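Local atomic coordinates of dUTPase (Streptococcus mutans, PDB entry 3H6X), a protein that probably hydrolyses dUTP to dUMP and diphosphate. Residues 30-35 with 118-123. Sequence-based numbering, arbitrary orientation.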
# COMPACT_ATOMS: atom_id res chain seq x y z
N TYR B 30 11.74 -8.74 0.90
CA TYR B 30 13.02 -8.92 0.22
C TYR B 30 13.44 -7.58 -0.32
O TYR B 30 12.67 -6.91 -0.99
CB TYR B 30 12.86 -9.91 -0.95
CG TYR B 30 12.66 -11.32 -0.45
CD1 TYR B 30 11.39 -11.78 -0.11
CD2 TYR B 30 13.75 -12.17 -0.28
CE1 TYR B 30 11.22 -13.06 0.39
CE2 TYR B 30 13.58 -13.45 0.23
CZ TYR B 30 12.31 -13.88 0.56
OH TYR B 30 12.13 -15.14 1.06
N ASP B 31 14.67 -7.17 -0.01
CA ASP B 31 15.08 -5.80 -0.37
C ASP B 31 15.62 -5.75 -1.79
O ASP B 31 16.70 -6.28 -2.07
CB ASP B 31 16.11 -5.28 0.64
CG ASP B 31 15.52 -5.13 2.04
OD1 ASP B 31 14.41 -4.57 2.16
OD2 ASP B 31 16.18 -5.54 3.01
N LEU B 32 14.88 -5.10 -2.68
CA LEU B 32 15.32 -4.89 -4.06
C LEU B 32 16.24 -3.68 -4.12
O LEU B 32 16.11 -2.73 -3.35
CB LEU B 32 14.11 -4.71 -5.00
CG LEU B 32 13.37 -6.00 -5.41
CD1 LEU B 32 12.48 -6.50 -4.28
CD2 LEU B 32 12.53 -5.73 -6.65
N LYS B 33 17.19 -3.72 -5.05
CA LYS B 33 18.24 -2.71 -5.11
C LYS B 33 18.24 -1.99 -6.44
O LYS B 33 17.65 -2.46 -7.41
CB LYS B 33 19.60 -3.37 -4.89
CG LYS B 33 19.82 -3.88 -3.46
CD LYS B 33 21.09 -4.73 -3.35
CE LYS B 33 21.37 -5.09 -1.89
NZ LYS B 33 22.57 -5.98 -1.77
N VAL B 34 18.88 -0.82 -6.47
CA VAL B 34 19.02 -0.01 -7.67
C VAL B 34 20.05 -0.64 -8.59
O VAL B 34 21.17 -0.88 -8.17
CB VAL B 34 19.45 1.42 -7.27
CG1 VAL B 34 19.73 2.26 -8.51
CG2 VAL B 34 18.35 2.07 -6.41
N ALA B 35 19.68 -0.92 -9.84
CA ALA B 35 20.54 -1.74 -10.72
C ALA B 35 21.69 -0.93 -11.31
O ALA B 35 22.77 -1.44 -11.60
CB ALA B 35 19.73 -2.36 -11.83
N ARG B 118 19.44 -0.05 -1.58
CA ARG B 118 18.13 -0.67 -1.46
C ARG B 118 17.04 0.37 -1.68
O ARG B 118 17.13 1.49 -1.19
CB ARG B 118 18.00 -1.34 -0.08
CG ARG B 118 18.99 -2.48 0.09
CD ARG B 118 18.87 -3.10 1.47
NE ARG B 118 19.47 -2.25 2.50
CZ ARG B 118 19.32 -2.48 3.80
NH1 ARG B 118 18.62 -3.53 4.22
NH2 ARG B 118 19.90 -1.66 4.67
N VAL B 119 16.01 -0.00 -2.42
CA VAL B 119 15.02 0.99 -2.87
C VAL B 119 13.58 0.62 -2.52
O VAL B 119 12.80 1.48 -2.11
CB VAL B 119 15.18 1.33 -4.38
CG1 VAL B 119 14.88 0.10 -5.27
CG2 VAL B 119 14.29 2.53 -4.76
N VAL B 120 13.22 -0.65 -2.65
CA VAL B 120 11.88 -1.07 -2.24
C VAL B 120 11.96 -2.45 -1.59
O VAL B 120 12.98 -3.11 -1.70
CB VAL B 120 10.85 -1.12 -3.41
CG1 VAL B 120 10.57 0.28 -3.96
CG2 VAL B 120 11.35 -2.05 -4.50
N GLN B 121 10.92 -2.85 -0.88
CA GLN B 121 10.88 -4.22 -0.36
C GLN B 121 9.75 -5.00 -1.01
O GLN B 121 8.65 -4.49 -1.19
CB GLN B 121 10.72 -4.22 1.15
CG GLN B 121 9.53 -3.47 1.67
CD GLN B 121 9.61 -3.27 3.19
OE1 GLN B 121 9.90 -4.20 3.91
NE2 GLN B 121 9.37 -2.05 3.65
N GLY B 122 10.03 -6.25 -1.38
CA GLY B 122 9.03 -7.06 -2.04
C GLY B 122 8.52 -8.17 -1.12
O GLY B 122 9.31 -8.86 -0.48
N VAL B 123 7.20 -8.34 -1.08
CA VAL B 123 6.57 -9.38 -0.27
C VAL B 123 5.69 -10.26 -1.16
O VAL B 123 4.86 -9.75 -1.90
CB VAL B 123 5.70 -8.76 0.85
CG1 VAL B 123 5.12 -9.87 1.74
CG2 VAL B 123 6.51 -7.76 1.69
O HOH W 1 12.58 -3.65 4.67
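Tyr30 and Gly122 form an antiparallel hydrogen-bonded pair, each backbone N-H answered by the other's carbonyl: Tyr30 N to Gly122 O at 2.8 Å and Gly122 N to Tyr30 O at 2.7 Å. Gly122 O also lies in the plane of the Tyr30 ring, at its CD1 edge, while the phenol OH bonds to Ile130 N of the second subunit. Two residues on, Leu32 N donates to Val120 O, but Leu32 O accepts from Val119 N (2.9 Å), not Val120 N. This one-residue shift is a beta bulge, with Val119 as the extra residue, its backbone turned out of strand geometry (psi -40°); Val119 O is taken by the Asn70 amide. On the face shared by Asp31, Lys33, Arg118 and Gln121, the Arg118 chain bends at chi3 (-76°) and brings NH1 to Asp31 OD2 in a salt bridge whose hydrogen bond is weak, 3.4 Å from NH1 to OD2, the carboxylate and guanidinium planes 82° apart. Glu23 is the stronger partner of NH1. A water bridges Asp31 OD1 and, weakly, Gln121 OE1; Gln121 NE2 bonds to Asp66 O. Within the chain, strand 30-33 is an outer strand of a four-stranded antiparallel sheet of the jelly roll, with strand 118-126 between it and strand 60-66, and Val119 and Val120 packing on strand 100-105.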